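Local structure of colicin-B (Escherichia coli, 1RH1) at residues N394-F399 and S465-S470. The protein kills Escherichia coli and closely related bacteria by forming a channel that depolarises the cytoplasmic membrane and dissipates cellular energy. Residues are numbered along the deposited sequence; the frame is centred on the assembly and turned at random.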
loop_
_atom_site.group_PDB
_atom_site.type_symbol
_atom_site.label_atom_id
_atom_site.label_comp_id
_atom_site.label_asym_id
_atom_site.label_seq_id
_atom_site.Cartn_x
_atom_site.Cartn_y
_atom_site.Cartn_z
ATOM N N ASN A 394 -27.281 12.997 -38.777
ATOM C CA ASN A 394 -28.232 11.899 -38.667
ATOM C C ASN A 394 -27.702 10.616 -38.025
ATOM O O ASN A 394 -28.445 9.843 -37.413
ATOM C CB ASN A 394 -28.750 11.583 -40.036
ATOM C CG ASN A 394 -29.766 12.577 -40.564
ATOM O OD1 ASN A 394 -29.788 12.862 -41.759
ATOM N ND2 ASN A 394 -30.646 13.124 -39.728
ATOM N N ALA A 395 -26.394 10.387 -38.147
ATOM C CA ALA A 395 -25.733 9.275 -37.490
ATOM C C ALA A 395 -25.652 9.511 -35.992
ATOM O O ALA A 395 -25.797 8.574 -35.207
ATOM C CB ALA A 395 -24.332 9.116 -38.028
ATOM N N TRP A 396 -25.424 10.753 -35.566
ATOM C CA TRP A 396 -25.481 11.037 -34.154
ATOM C C TRP A 396 -26.911 10.983 -33.617
ATOM O O TRP A 396 -27.126 10.472 -32.525
ATOM C CB TRP A 396 -24.848 12.380 -33.941
ATOM C CG TRP A 396 -23.336 12.293 -33.804
ATOM C CD1 TRP A 396 -22.502 12.866 -34.717
ATOM C CD2 TRP A 396 -22.672 11.680 -32.777
ATOM N NE1 TRP A 396 -21.302 12.630 -34.273
ATOM C CE2 TRP A 396 -21.357 11.935 -33.129
ATOM C CE3 TRP A 396 -22.966 10.960 -31.615
ATOM C CZ2 TRP A 396 -20.322 11.475 -32.322
ATOM C CZ3 TRP A 396 -21.928 10.499 -30.807
ATOM C CH2 TRP A 396 -20.608 10.760 -31.158
ATOM N N LYS A 397 -27.943 11.413 -34.358
ATOM C CA LYS A 397 -29.339 11.352 -33.938
ATOM C C LYS A 397 -29.827 9.960 -33.630
ATOM O O LYS A 397 -30.784 9.783 -32.899
ATOM C CB LYS A 397 -30.243 11.885 -34.997
ATOM C CG LYS A 397 -30.013 13.331 -35.287
ATOM C CD LYS A 397 -31.138 13.721 -36.202
ATOM C CE LYS A 397 -31.567 15.135 -35.878
ATOM N NZ LYS A 397 -32.156 15.184 -34.556
ATOM N N ALA A 398 -29.195 8.943 -34.209
ATOM C CA ALA A 398 -29.567 7.563 -33.976
ATOM C C ALA A 398 -28.669 6.856 -32.968
ATOM O O ALA A 398 -28.959 5.743 -32.511
ATOM C CB ALA A 398 -29.523 6.835 -35.284
ATOM N N PHE A 399 -27.568 7.505 -32.572
ATOM C CA PHE A 399 -26.682 6.987 -31.548
ATOM C C PHE A 399 -27.459 6.668 -30.281
ATOM O O PHE A 399 -28.377 7.375 -29.895
ATOM C CB PHE A 399 -25.619 8.043 -31.316
ATOM C CG PHE A 399 -24.612 7.753 -30.227
ATOM C CD1 PHE A 399 -23.487 6.996 -30.520
ATOM C CD2 PHE A 399 -24.813 8.255 -28.944
ATOM C CE1 PHE A 399 -22.558 6.742 -29.527
ATOM C CE2 PHE A 399 -23.880 8.000 -27.947
ATOM C CZ PHE A 399 -22.752 7.242 -28.242
ATOM N N SER A 465 -13.377 10.441 -25.393
ATOM C CA SER A 465 -12.688 9.734 -26.459
ATOM C C SER A 465 -13.428 8.468 -26.839
ATOM O O SER A 465 -13.600 8.233 -28.024
ATOM C CB SER A 465 -11.290 9.381 -26.030
ATOM O OG SER A 465 -10.583 10.562 -25.696
ATOM N N LEU A 466 -13.893 7.667 -25.879
ATOM C CA LEU A 466 -14.712 6.506 -26.128
ATOM C C LEU A 466 -15.999 6.867 -26.842
ATOM O O LEU A 466 -16.256 6.276 -27.883
ATOM C CB LEU A 466 -15.094 5.835 -24.863
ATOM C CG LEU A 466 -14.061 5.002 -24.190
ATOM C CD1 LEU A 466 -14.666 4.428 -22.933
ATOM C CD2 LEU A 466 -13.642 3.854 -25.076
ATOM N N THR A 467 -16.819 7.820 -26.365
ATOM C CA THR A 467 -18.054 8.219 -27.039
ATOM C C THR A 467 -17.767 8.639 -28.476
ATOM O O THR A 467 -18.516 8.214 -29.358
ATOM C CB THR A 467 -18.747 9.406 -26.315
ATOM O OG1 THR A 467 -19.014 9.004 -24.979
ATOM C CG2 THR A 467 -20.056 9.800 -26.973
ATOM N N LEU A 468 -16.698 9.415 -28.751
ATOM C CA LEU A 468 -16.408 9.817 -30.119
ATOM C C LEU A 468 -15.899 8.698 -31.024
ATOM O O LEU A 468 -16.378 8.528 -32.144
ATOM C CB LEU A 468 -15.377 10.936 -30.144
ATOM C CG LEU A 468 -15.669 12.272 -29.525
ATOM C CD1 LEU A 468 -14.732 13.293 -30.132
ATOM C CD2 LEU A 468 -17.079 12.710 -29.818
ATOM N N GLY A 469 -14.937 7.907 -30.537
ATOM C CA GLY A 469 -14.284 6.844 -31.280
ATOM C C GLY A 469 -15.207 5.681 -31.528
ATOM O O GLY A 469 -15.430 5.309 -32.674
ATOM N N SER A 470 -15.782 5.121 -30.465
ATOM C CA SER A 470 -16.685 3.997 -30.624
ATOM C C SER A 470 -18.028 4.336 -31.265
ATOM O O SER A 470 -18.867 3.476 -31.507
ATOM C CB SER A 470 -16.883 3.333 -29.258
ATOM O OG SER A 470 -17.564 4.162 -28.349
#
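Trp-396 and Phe-399 reach across to Thr-467 in the helical pore-forming domain of the colicin. Trp-396 lies on helix 386-398, and Phe-399 follows three residues on. Thr-467 sits on helix 457-472, within a predicted transmembrane segment. Such hydrophobic helices are buried in the water-soluble form of channel-forming colicins. The backbones stay apart, with CA of Trp-396 and CA of Leu-468 10.0 Å from each other, and two long aromatic side chains bridge the distance.

The indole advances with its six-membered ring. Its CH2 corner lies 3.8 Å from the backbone O of Thr-467, which sits at the ring edge, near the ring plane. The same CH2 meets CD2 of Leu-468 at 4.2 Å, an apolar contact. The indole also stacks edge-to-face with Phe-475. Ile-427 of helix 420-435 packs against both Thr-467 and Leu-468.

The CB of Phe-399 points toward 465-470, and with CG anti to the backbone N (chi1 177°) the ring reaches the methyl of Thr-467. One face of this ring receives CZ3 of Trp-396, 3.8 Å above its centre. OG1 of Thr-467 hydrogen-bonds to Leu-463 O, one turn back in the helix, while CG2 lies near both rings, 4.3 Å from CZ3 of Trp-396. CG2 of Thr-467 comes within 3.9 Å of Phe-399 CZ, the two side chains crossing at about a right angle.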